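Local atomic coordinates of acid phosphatase (Bacillus anthracis, PDB entry 2I34), a protein that probably hydrolyses phosphate monoesters at acid pH, as a magnesium-dependent phosphatase of the haloacid dehalogenase superfamily, here holding tungstate as a likely phosphate mimic. Residues A[59-64]-A[119-124]; A[66-71]-A[216-221]; A[123-128]-A[152-157]. All coordinates share one frame; numbering follows the deposited sequence.

Interaction 1: residues A[59-64]-A[119-124]; sequences KPAIVL and DIYYIS. With WO4 (tungstate(VI)ion), chain D.
Ile-62 and Tyr-121 stand at the middle of a parallel strand pair, 59-64 beside 119-124, that illustrates how neighbouring strands of a Rossmann-like core are joined by regular backbone bonds, their C-terminal ends lying toward the bound tungstate. Ile-62 N gives its hydrogen to Asp-119 O at 3.0 Å, and Ile-62 O takes one from Tyr-121 N at 2.9 Å. The pattern repeats one step on, Leu-64 N bonding to Tyr-121 O and Ile-123 N to Leu-64 O, the last at a less straight 140° at the hydrogen. Each of these carbonyls also receives a CA-H from the opposite strand, as Tyr-121 O does from Val-63 CA.

Side chains alternate between the faces. On one, Ile-62 and Ile-120 lie side by side and point the same way, their CG1 atoms 4.0 Å apart; Ile-62 has CG1 between its backbone N and carbonyl carbon (chi1 61°), which turns that branch toward Ile-120. Leu-64 CD1 presses on Ile-120 CG2 at 3.5 Å, tighter than ordinary van der Waals contact, and Ile-120 CG2 also lies 3.6 Å above one face of the Tyr-122 ring, offset toward the rim. On the other face Ala-61 CB meets the edge of the Tyr-121 ring in its plane, 3.9 Å from CE2, and Val-63 CG1 packs on Ile-123 CD1 at 3.8 Å.

Farther out, helix 106-115 packs on the Ile-62 and Leu-64 face, and strand 172-179 flanks 59-64. At the far end Lys-59 NZ forms a salt bridge with Asp-119 OD2 at 3.3 Å whose hydrogen bond is weak, each charge having a further partner, Gly-117 O and His-172 respectively. Backbone hydrogen bonds and apolar side chains thus hold the buried length, with the ion pair at the more exposed end, away from the tungstate.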
loop_
_atom_site.group_PDB
_atom_site.type_symbol
_atom_site.label_atom_id
_atom_site.label_comp_id
_atom_site.label_asym_id
_atom_site.label_seq_id
_atom_site.Cartn_x
_atom_site.Cartn_y
_atom_site.Cartn_z
ATOM N N LYS A 59 -20.518 -7.278 -23.135
ATOM C CA LYS A 59 -20.927 -6.311 -22.132
ATOM C C LYS A 59 -19.795 -6.098 -21.128
ATOM O O LYS A 59 -19.211 -7.064 -20.631
ATOM C CB LYS A 59 -22.186 -6.798 -21.413
ATOM C CG LYS A 59 -22.754 -5.830 -20.377
ATOM C CD LYS A 59 -24.062 -6.369 -19.800
ATOM C CE LYS A 59 -24.892 -5.256 -19.173
ATOM N NZ LYS A 59 -24.080 -4.406 -18.262
ATOM N N PRO A 60 -19.479 -4.831 -20.821
ATOM C CA PRO A 60 -18.410 -4.586 -19.862
ATOM C C PRO A 60 -18.745 -5.022 -18.423
ATOM O O PRO A 60 -19.893 -4.886 -17.968
ATOM C CB PRO A 60 -18.190 -3.071 -19.953
ATOM C CG PRO A 60 -19.422 -2.530 -20.435
ATOM C CD PRO A 60 -20.063 -3.576 -21.318
ATOM N N ALA A 61 -17.741 -5.580 -17.744
ATOM C CA ALA A 61 -17.801 -5.822 -16.296
ATOM C C ALA A 61 -16.510 -5.419 -15.591
ATOM O O ALA A 61 -15.452 -5.308 -16.208
ATOM C CB ALA A 61 -18.120 -7.281 -15.994
ATOM N N ILE A 62 -16.628 -5.168 -14.297
ATOM C CA ILE A 62 -15.471 -5.111 -13.408
ATOM C C ILE A 62 -15.628 -6.180 -12.334
ATOM O O ILE A 62 -16.747 -6.579 -12.003
ATOM C CB ILE A 62 -15.279 -3.734 -12.749
ATOM C CG1 ILE A 62 -16.486 -3.358 -11.873
ATOM C CG2 ILE A 62 -15.006 -2.677 -13.817
ATOM C CD1 ILE A 62 -16.229 -2.195 -10.950
ATOM N N VAL A 63 -14.493 -6.639 -11.811
ATOM C CA VAL A 63 -14.446 -7.657 -10.773
ATOM C C VAL A 63 -13.689 -7.064 -9.578
ATOM O O VAL A 63 -12.616 -6.473 -9.739
ATOM C CB VAL A 63 -13.732 -8.951 -11.281
ATOM C CG1 VAL A 63 -13.345 -9.878 -10.151
ATOM C CG2 VAL A 63 -14.603 -9.689 -12.316
ATOM N N LEU A 64 -14.272 -7.219 -8.394
ATOM C CA LEU A 64 -13.620 -6.846 -7.155
ATOM C C LEU A 64 -13.676 -7.976 -6.152
ATOM O O LEU A 64 -14.711 -8.643 -5.990
ATOM C CB LEU A 64 -14.279 -5.618 -6.523
ATOM C CG LEU A 64 -14.556 -4.411 -7.430
ATOM C CD1 LEU A 64 -15.984 -4.449 -7.964
ATOM C CD2 LEU A 64 -14.256 -3.111 -6.676
ATOM N N ASP A 119 -21.763 -3.844 -15.378
ATOM C CA ASP A 119 -21.926 -4.900 -14.363
ATOM C C ASP A 119 -20.712 -5.051 -13.437
ATOM O O ASP A 119 -19.560 -4.975 -13.873
ATOM C CB ASP A 119 -22.230 -6.256 -15.015
ATOM C CG ASP A 119 -23.664 -6.383 -15.469
ATOM O OD1 ASP A 119 -24.555 -5.763 -14.849
ATOM O OD2 ASP A 119 -23.911 -7.124 -16.441
ATOM N N ILE A 120 -20.999 -5.275 -12.157
ATOM C CA ILE A 120 -19.996 -5.456 -11.120
ATOM C C ILE A 120 -20.139 -6.863 -10.582
ATOM O O ILE A 120 -21.253 -7.302 -10.288
ATOM C CB ILE A 120 -20.253 -4.519 -9.928
ATOM C CG1 ILE A 120 -20.119 -3.043 -10.340
ATOM C CG2 ILE A 120 -19.331 -4.857 -8.765
ATOM C CD1 ILE A 120 -20.994 -2.104 -9.503
ATOM N N TYR A 121 -19.013 -7.555 -10.421
ATOM C CA TYR A 121 -19.004 -8.868 -9.754
ATOM C C TYR A 121 -18.042 -8.850 -8.586
ATOM O O TYR A 121 -16.856 -8.527 -8.737
ATOM C CB TYR A 121 -18.679 -9.999 -10.742
ATOM C CG TYR A 121 -19.753 -10.078 -11.787
ATOM C CD1 TYR A 121 -20.928 -10.799 -11.552
ATOM C CD2 TYR A 121 -19.647 -9.354 -12.977
ATOM C CE1 TYR A 121 -21.951 -10.824 -12.490
ATOM C CE2 TYR A 121 -20.671 -9.391 -13.940
ATOM C CZ TYR A 121 -21.820 -10.115 -13.679
ATOM O OH TYR A 121 -22.846 -10.136 -14.603
ATOM N N TYR A 122 -18.593 -9.174 -7.424
ATOM C CA TYR A 122 -17.840 -9.277 -6.191
ATOM C C TYR A 122 -17.439 -10.737 -6.053
ATOM O O TYR A 122 -18.243 -11.594 -5.682
ATOM C CB TYR A 122 -18.686 -8.826 -4.998
ATOM C CG TYR A 122 -19.303 -7.443 -5.120
ATOM C CD1 TYR A 122 -18.545 -6.300 -4.855
ATOM C CD2 TYR A 122 -20.645 -7.278 -5.458
ATOM C CE1 TYR A 122 -19.098 -5.034 -4.926
ATOM C CE2 TYR A 122 -21.217 -5.993 -5.559
ATOM C CZ TYR A 122 -20.425 -4.869 -5.278
ATOM O OH TYR A 122 -20.942 -3.580 -5.334
ATOM N N ILE A 123 -16.195 -11.016 -6.409
ATOM C CA ILE A 123 -15.694 -12.365 -6.387
ATOM C C ILE A 123 -14.825 -12.452 -5.135
ATOM O O ILE A 123 -13.744 -11.877 -5.099
ATOM C CB ILE A 123 -14.923 -12.715 -7.686
ATOM C CG1 ILE A 123 -15.870 -12.607 -8.875
ATOM C CG2 ILE A 123 -14.339 -14.126 -7.607
ATOM C CD1 ILE A 123 -15.280 -13.100 -10.222
ATOM N N SER A 124 -15.318 -13.209 -4.151
ATOM C CA SER A 124 -14.786 -13.238 -2.792
ATOM C C SER A 124 -14.676 -14.673 -2.282
ATOM O O SER A 124 -15.540 -15.512 -2.562
ATOM C CB SER A 124 -15.723 -12.446 -1.869
ATOM O OG SER A 124 -15.378 -12.604 -0.506
HETATM W W WO4 D . -11.681 -12.003 -0.156
HETATM O O1 WO4 D . -11.959 -13.200 1.462
HETATM O O2 WO4 D . -10.147 -10.774 0.355
HETATM O O3 WO4 D . -13.469 -11.114 -0.190
HETATM O O4 WO4 D . -11.324 -13.330 -1.639
#

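Interaction 2: residues A[66-71]-A[216-221]; sequences LDETVL and NPMYGD. With MG (magnesium ion), chain C; WO4 (tungstate(VI)ion), chain D.
Glu-68 CA lies 6.9 Å from Asn-216 CA, and the loop 216-221 runs without any backbone pairing to the loop 66-71, which is curled tightly enough for Leu-66 O to accept from the amides of Thr-69, Val-70 and Leu-71. The meeting is therefore made by side chains. Tyr-219 OH donates to Glu-68 OE1 at 2.4 Å, so short that the exact length is doubtful, with the carboxylate oxygen at the ring edge and the carboxylate turned 74° from the ring plane. Glu-68 reaches this place because its chain bends at chi2 (47°), and OE2 accepts from Asn-73 N; both oxygens thus have partners, which should limit its rotation.

Around its stem, Glu-68 CG touches Met-218 CE, the two side chains crossing at about a right angle, and lies 3.6 Å from Asn-216 ND2. That amide nitrogen sits 3.3 Å above the rim of one face of the Tyr-219 ring and donates to Asp-180 OD2, whose other oxygen binds the magnesium ion, making Asn-216 a second-shell residue. Asn-216 OD1 accepts from Met-218 N at 2.9 Å, an Asx turn that shapes the loop bearing the tyrosine.

The hydroxyl of Tyr-219 also receives a bond from a water that coordinates the magnesium ion. Asp-67 O binds magnesium at 2.1 Å beside that water, a second water and tungstate O2; Asp-65 and Asp-180 complete the six. Asp-67 N donates to tungstate O3 nearly straight, at 169°, while the Asp-67 carboxylate forms a salt bridge with Arg-126. A backbone carbonyl on magnesium, with the aspartates spaced as in a DxDx(T/V) sequence at the end of a strand, is characteristic of the haloacid dehalogenase active site.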
loop_
_atom_site.group_PDB
_atom_site.type_symbol
_atom_site.label_atom_id
_atom_site.label_comp_id
_atom_site.label_asym_id
_atom_site.label_seq_id
_atom_site.Cartn_x
_atom_site.Cartn_y
_atom_site.Cartn_z
ATOM N N LEU A 66 -13.722 -8.684 -2.051
ATOM C CA LEU A 66 -14.391 -7.965 -0.946
ATOM C C LEU A 66 -13.502 -7.562 0.238
ATOM O O LEU A 66 -13.328 -6.374 0.501
ATOM C CB LEU A 66 -15.622 -8.733 -0.439
ATOM C CG LEU A 66 -16.837 -8.673 -1.369
ATOM C CD1 LEU A 66 -17.985 -9.535 -0.831
ATOM C CD2 LEU A 66 -17.298 -7.232 -1.557
ATOM N N ASP A 67 -12.977 -8.543 0.963
ATOM C CA ASP A 67 -12.253 -8.282 2.212
ATOM C C ASP A 67 -10.932 -7.584 1.940
ATOM O O ASP A 67 -10.091 -8.085 1.197
ATOM C CB ASP A 67 -12.047 -9.579 3.012
ATOM C CG ASP A 67 -13.366 -10.260 3.341
ATOM O OD1 ASP A 67 -14.339 -9.550 3.672
ATOM O OD2 ASP A 67 -13.468 -11.491 3.200
ATOM N N GLU A 68 -10.776 -6.410 2.551
ATOM C CA GLU A 68 -9.602 -5.552 2.384
ATOM C C GLU A 68 -9.493 -4.950 0.974
ATOM O O GLU A 68 -8.458 -4.396 0.612
ATOM C CB GLU A 68 -8.319 -6.265 2.832
ATOM C CG GLU A 68 -8.113 -6.232 4.372
ATOM C CD GLU A 68 -9.363 -6.610 5.163
ATOM O OE1 GLU A 68 -9.730 -7.810 5.215
ATOM O OE2 GLU A 68 -9.978 -5.687 5.722
ATOM N N THR A 69 -10.583 -5.022 0.213
ATOM C CA THR A 69 -10.713 -4.306 -1.047
ATOM C C THR A 69 -11.898 -3.332 -0.958
ATOM O O THR A 69 -11.724 -2.134 -1.139
ATOM C CB THR A 69 -10.864 -5.269 -2.211
ATOM O OG1 THR A 69 -9.700 -6.087 -2.286
ATOM C CG2 THR A 69 -11.019 -4.538 -3.515
ATOM N N VAL A 70 -13.094 -3.868 -0.678
ATOM C CA VAL A 70 -14.300 -3.079 -0.487
ATOM C C VAL A 70 -14.702 -2.998 0.995
ATOM O O VAL A 70 -15.075 -1.923 1.474
ATOM C CB VAL A 70 -15.490 -3.652 -1.307
ATOM C CG1 VAL A 70 -16.780 -2.870 -1.015
ATOM C CG2 VAL A 70 -15.174 -3.644 -2.783
ATOM N N LEU A 71 -14.626 -4.126 1.708
ATOM C CA LEU A 71 -14.994 -4.204 3.124
ATOM C C LEU A 71 -13.763 -4.319 4.054
ATOM O O LEU A 71 -12.870 -5.131 3.846
ATOM C CB LEU A 71 -15.972 -5.365 3.379
ATOM C CG LEU A 71 -17.283 -5.365 2.579
ATOM C CD1 LEU A 71 -18.090 -6.646 2.797
ATOM C CD2 LEU A 71 -18.121 -4.137 2.947
ATOM N N ASN A 216 -2.384 -4.401 1.913
ATOM C CA ASN A 216 -2.796 -5.195 3.075
ATOM C C ASN A 216 -1.597 -5.901 3.693
ATOM O O ASN A 216 -1.298 -7.043 3.349
ATOM C CB ASN A 216 -3.895 -6.196 2.705
ATOM C CG ASN A 216 -4.324 -7.072 3.871
ATOM O OD1 ASN A 216 -3.914 -6.868 4.999
ATOM N ND2 ASN A 216 -5.149 -8.060 3.589
ATOM N N PRO A 217 -0.910 -5.224 4.626
ATOM C CA PRO A 217 0.198 -5.894 5.329
ATOM C C PRO A 217 -0.224 -6.779 6.522
ATOM O O PRO A 217 0.642 -7.277 7.238
ATOM C CB PRO A 217 1.036 -4.713 5.807
ATOM C CG PRO A 217 -0.020 -3.661 6.126
ATOM C CD PRO A 217 -1.072 -3.827 5.061
ATOM N N MET A 218 -1.534 -6.978 6.724
ATOM C CA MET A 218 -2.048 -7.728 7.875
ATOM C C MET A 218 -2.037 -9.247 7.635
ATOM O O MET A 218 -1.687 -10.020 8.524
ATOM C CB MET A 218 -3.477 -7.290 8.200
ATOM C CG MET A 218 -3.650 -5.794 8.434
ATOM S SD MET A 218 -5.316 -5.363 8.951
ATOM C CE MET A 218 -6.230 -5.711 7.431
ATOM N N TYR A 219 -2.423 -9.656 6.429
ATOM C CA TYR A 219 -2.610 -11.056 6.106
ATOM C C TYR A 219 -2.689 -11.245 4.586
ATOM O O TYR A 219 -2.788 -10.271 3.836
ATOM C CB TYR A 219 -3.890 -11.586 6.787
ATOM C CG TYR A 219 -5.170 -11.070 6.151
ATOM C CD1 TYR A 219 -5.783 -9.903 6.589
ATOM C CD2 TYR A 219 -5.737 -11.747 5.076
ATOM C CE1 TYR A 219 -6.942 -9.442 5.982
ATOM C CE2 TYR A 219 -6.885 -11.289 4.462
ATOM C CZ TYR A 219 -7.485 -10.142 4.903
ATOM O OH TYR A 219 -8.636 -9.725 4.243
ATOM N N GLY A 220 -2.656 -12.502 4.146
ATOM C CA GLY A 220 -2.940 -12.842 2.750
ATOM C C GLY A 220 -2.065 -13.948 2.215
ATOM O O GLY A 220 -1.343 -14.582 2.978
ATOM N N ASP A 221 -2.116 -14.155 0.896
ATOM C CA ASP A 221 -1.265 -15.146 0.222
ATOM C C ASP A 221 0.227 -14.853 0.361
ATOM O O ASP A 221 1.035 -15.769 0.278
ATOM C CB ASP A 221 -1.576 -15.253 -1.259
ATOM C CG ASP A 221 -2.835 -16.042 -1.550
ATOM O OD1 ASP A 221 -3.650 -16.246 -0.632
ATOM O OD2 ASP A 221 -3.018 -16.426 -2.721
HETATM MG MG MG C . -9.062 -9.457 -0.046
HETATM W W WO4 D . -11.681 -12.003 -0.156
HETATM O O1 WO4 D . -11.959 -13.200 1.462
HETATM O O2 WO4 D . -10.147 -10.774 0.355
HETATM O O3 WO4 D . -13.469 -11.114 -0.190
HETATM O O4 WO4 D . -11.324 -13.330 -1.639
HETATM O O HOH W 1 -7.842 -10.191 1.532
HETATM O O HOH W 2 -8.140 -10.737 -1.435
#

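Interaction 3: residues A[123-128]-A[152-157]; sequences ISNRKT and LLQDPK. With WO4 (tungstate(VI)ion), chain D.
The beta-alpha-beta unit of strand 119-125, helix 131-141 and strand 151-154 supplies this contact, in which segment 123-128 runs alongside 152-157 at the edge of the parallel sheet within this chain. Ser-124 N donates to Leu-152 O at 3.2 Å, and Ser-124 O takes a CA-H contact from Leu-153. Beyond that point Gln-154 N bonds to Arg-126 O at 2.9 Å and an almost perfectly straight 179°, and Thr-128 N reaches Gln-154 O from above the carbonyl plane.

Between Ile-123 and Lys-127 the register slips by two residues, a beta bulge, and the chain turns a corner at Arg-126 beside the anion. Ser-124 carries OG opposite its own N (chi1 171°), which brings the hydroxyl to tungstate O3 as donor, at 2.4 Å, a length too short to be taken literally; the same oxygen accepts from Arg-126 N, closing an ST turn. Asn-125 N adds a bond to tungstate O4 at 2.8 Å. The place of Ser-124 is consistent with the second sequence motif of haloacid dehalogenase enzymes, a serine or threonine at the end of the strand next to the one that leads into the DxDx(T/V) loop.

Leu-153 packs along the bulge: CD2 lies on Ser-124 CB at 3.7 Å, CB is 3.3 Å from Arg-126 O, and CD1 comes against Lys-127 O. The Asn-125 and Gln-154 amides stack with their planes 18° apart, Asn-125 OD1 being bonded to Arg-164 and Gln-154 NE2 to Gly-160 O. Thr-128 CG2 rests beside Asp-155 OD1.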
loop_
_atom_site.group_PDB
_atom_site.type_symbol
_atom_site.label_atom_id
_atom_site.label_comp_id
_atom_site.label_asym_id
_atom_site.label_seq_id
_atom_site.Cartn_x
_atom_site.Cartn_y
_atom_site.Cartn_z
ATOM N N ILE A 123 -16.195 -11.016 -6.409
ATOM C CA ILE A 123 -15.694 -12.365 -6.387
ATOM C C ILE A 123 -14.825 -12.452 -5.135
ATOM O O ILE A 123 -13.744 -11.877 -5.099
ATOM C CB ILE A 123 -14.923 -12.715 -7.686
ATOM C CG1 ILE A 123 -15.870 -12.607 -8.875
ATOM C CG2 ILE A 123 -14.339 -14.126 -7.607
ATOM C CD1 ILE A 123 -15.280 -13.100 -10.222
ATOM N N SER A 124 -15.318 -13.209 -4.151
ATOM C CA SER A 124 -14.786 -13.238 -2.792
ATOM C C SER A 124 -14.676 -14.673 -2.282
ATOM O O SER A 124 -15.540 -15.512 -2.562
ATOM C CB SER A 124 -15.723 -12.446 -1.869
ATOM O OG SER A 124 -15.378 -12.604 -0.506
ATOM N N ASN A 125 -13.618 -14.930 -1.513
ATOM C CA ASN A 125 -13.404 -16.214 -0.877
ATOM C C ASN A 125 -14.064 -16.370 0.488
ATOM O O ASN A 125 -13.836 -17.356 1.171
ATOM C CB ASN A 125 -11.912 -16.531 -0.830
ATOM C CG ASN A 125 -11.381 -16.940 -2.188
ATOM O OD1 ASN A 125 -12.157 -17.154 -3.117
ATOM N ND2 ASN A 125 -10.071 -17.068 -2.307
ATOM N N ARG A 126 -14.931 -15.427 0.854
ATOM C CA ARG A 126 -16.032 -15.752 1.776
ATOM C C ARG A 126 -16.735 -16.984 1.235
ATOM O O ARG A 126 -16.768 -17.177 0.025
ATOM C CB ARG A 126 -17.030 -14.603 1.896
ATOM C CG ARG A 126 -16.443 -13.406 2.595
ATOM C CD ARG A 126 -17.418 -12.242 2.646
ATOM N NE ARG A 126 -16.873 -11.147 3.452
ATOM C CZ ARG A 126 -17.575 -10.397 4.295
ATOM N NH1 ARG A 126 -18.869 -10.607 4.475
ATOM N NH2 ARG A 126 -16.965 -9.446 5.006
ATOM N N LYS A 127 -17.273 -17.812 2.127
ATOM C CA LYS A 127 -17.850 -19.097 1.742
ATOM C C LYS A 127 -19.280 -18.906 1.271
ATOM O O LYS A 127 -19.963 -17.981 1.707
ATOM C CB LYS A 127 -17.851 -20.081 2.922
ATOM C CG LYS A 127 -16.514 -20.299 3.625
ATOM C CD LYS A 127 -16.700 -21.159 4.906
ATOM C CE LYS A 127 -17.426 -20.383 6.026
ATOM N NZ LYS A 127 -17.283 -20.992 7.392
ATOM N N THR A 128 -19.748 -19.804 0.408
ATOM C CA THR A 128 -21.105 -19.698 -0.127
ATOM C C THR A 128 -22.167 -19.645 0.977
ATOM O O THR A 128 -23.210 -19.013 0.800
ATOM C CB THR A 128 -21.441 -20.841 -1.088
ATOM O OG1 THR A 128 -21.077 -22.075 -0.471
ATOM C CG2 THR A 128 -20.701 -20.683 -2.411
ATOM N N LEU A 152 -20.244 -13.650 -6.027
ATOM C CA LEU A 152 -19.802 -15.008 -6.349
ATOM C C LEU A 152 -18.791 -15.467 -5.309
ATOM O O LEU A 152 -17.617 -15.129 -5.381
ATOM C CB LEU A 152 -19.195 -15.050 -7.766
ATOM C CG LEU A 152 -19.967 -14.209 -8.790
ATOM C CD1 LEU A 152 -19.288 -14.230 -10.148
ATOM C CD2 LEU A 152 -21.421 -14.672 -8.899
ATOM N N LEU A 153 -19.280 -16.232 -4.340
ATOM C CA LEU A 153 -18.490 -16.707 -3.205
ATOM C C LEU A 153 -17.918 -18.083 -3.476
ATOM O O LEU A 153 -18.251 -18.716 -4.479
ATOM C CB LEU A 153 -19.343 -16.708 -1.930
ATOM C CG LEU A 153 -19.976 -15.352 -1.574
ATOM C CD1 LEU A 153 -20.642 -15.387 -0.197
ATOM C CD2 LEU A 153 -18.951 -14.195 -1.645
ATOM N N GLN A 154 -17.047 -18.542 -2.574
ATOM C CA GLN A 154 -16.229 -19.722 -2.848
ATOM C C GLN A 154 -16.928 -20.988 -2.381
ATOM O O GLN A 154 -17.385 -21.074 -1.234
ATOM C CB GLN A 154 -14.841 -19.601 -2.203
ATOM C CG GLN A 154 -13.826 -20.611 -2.746
ATOM C CD GLN A 154 -12.467 -20.455 -2.103
ATOM O OE1 GLN A 154 -12.366 -20.422 -0.887
ATOM N NE2 GLN A 154 -11.422 -20.347 -2.912
ATOM N N ASP A 155 -17.022 -21.968 -3.276
ATOM C CA ASP A 155 -17.610 -23.253 -2.916
ATOM C C ASP A 155 -16.686 -23.987 -1.958
ATOM O O ASP A 155 -15.484 -23.707 -1.905
ATOM C CB ASP A 155 -17.868 -24.141 -4.148
ATOM C CG ASP A 155 -19.018 -23.636 -5.010
ATOM O OD1 ASP A 155 -20.039 -23.184 -4.449
ATOM O OD2 ASP A 155 -18.901 -23.695 -6.253
ATOM N N PRO A 156 -17.247 -24.942 -1.191
ATOM C CA PRO A 156 -16.371 -25.827 -0.421
ATOM C C PRO A 156 -15.501 -26.612 -1.393
ATOM O O PRO A 156 -15.991 -27.067 -2.424
ATOM C CB PRO A 156 -17.348 -26.760 0.309
ATOM C CG PRO A 156 -18.667 -26.073 0.267
ATOM C CD PRO A 156 -18.672 -25.256 -0.994
ATOM N N LYS A 157 -14.219 -26.740 -1.097
ATOM C CA LYS A 157 -13.296 -27.485 -1.963
ATOM C C LYS A 157 -12.875 -26.734 -3.237
ATOM O O LYS A 157 -11.960 -27.179 -3.929
ATOM C CB LYS A 157 -13.841 -28.892 -2.299
HETATM W W WO4 D . -11.681 -12.003 -0.156
HETATM O O1 WO4 D . -11.959 -13.200 1.462
HETATM O O2 WO4 D . -10.147 -10.774 0.355
HETATM O O3 WO4 D . -13.469 -11.114 -0.190
HETATM O O4 WO4 D . -11.324 -13.330 -1.639
#

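Overall arrangement
From the N terminus, strand 59-64 is met first, and interaction 1 closes a loop of 54 residues by returning the chain at 119-124. Segment 66-71 follows the end of that first strand and meets 216-221 only much later, through side chains, so interaction 2 crosses interaction 1 and spans the whole of interaction 3. The latter starts on the last residues of 119-124, sharing Ile-123 and Ser-124, and closes a short beta-alpha-beta loop. Interactions 1 and 3 thereby join three neighbouring strands of one sheet, while interaction 2 brings in the loop before helix 221-226. All three border the tungstate, interaction 2 through its 66-71 loop.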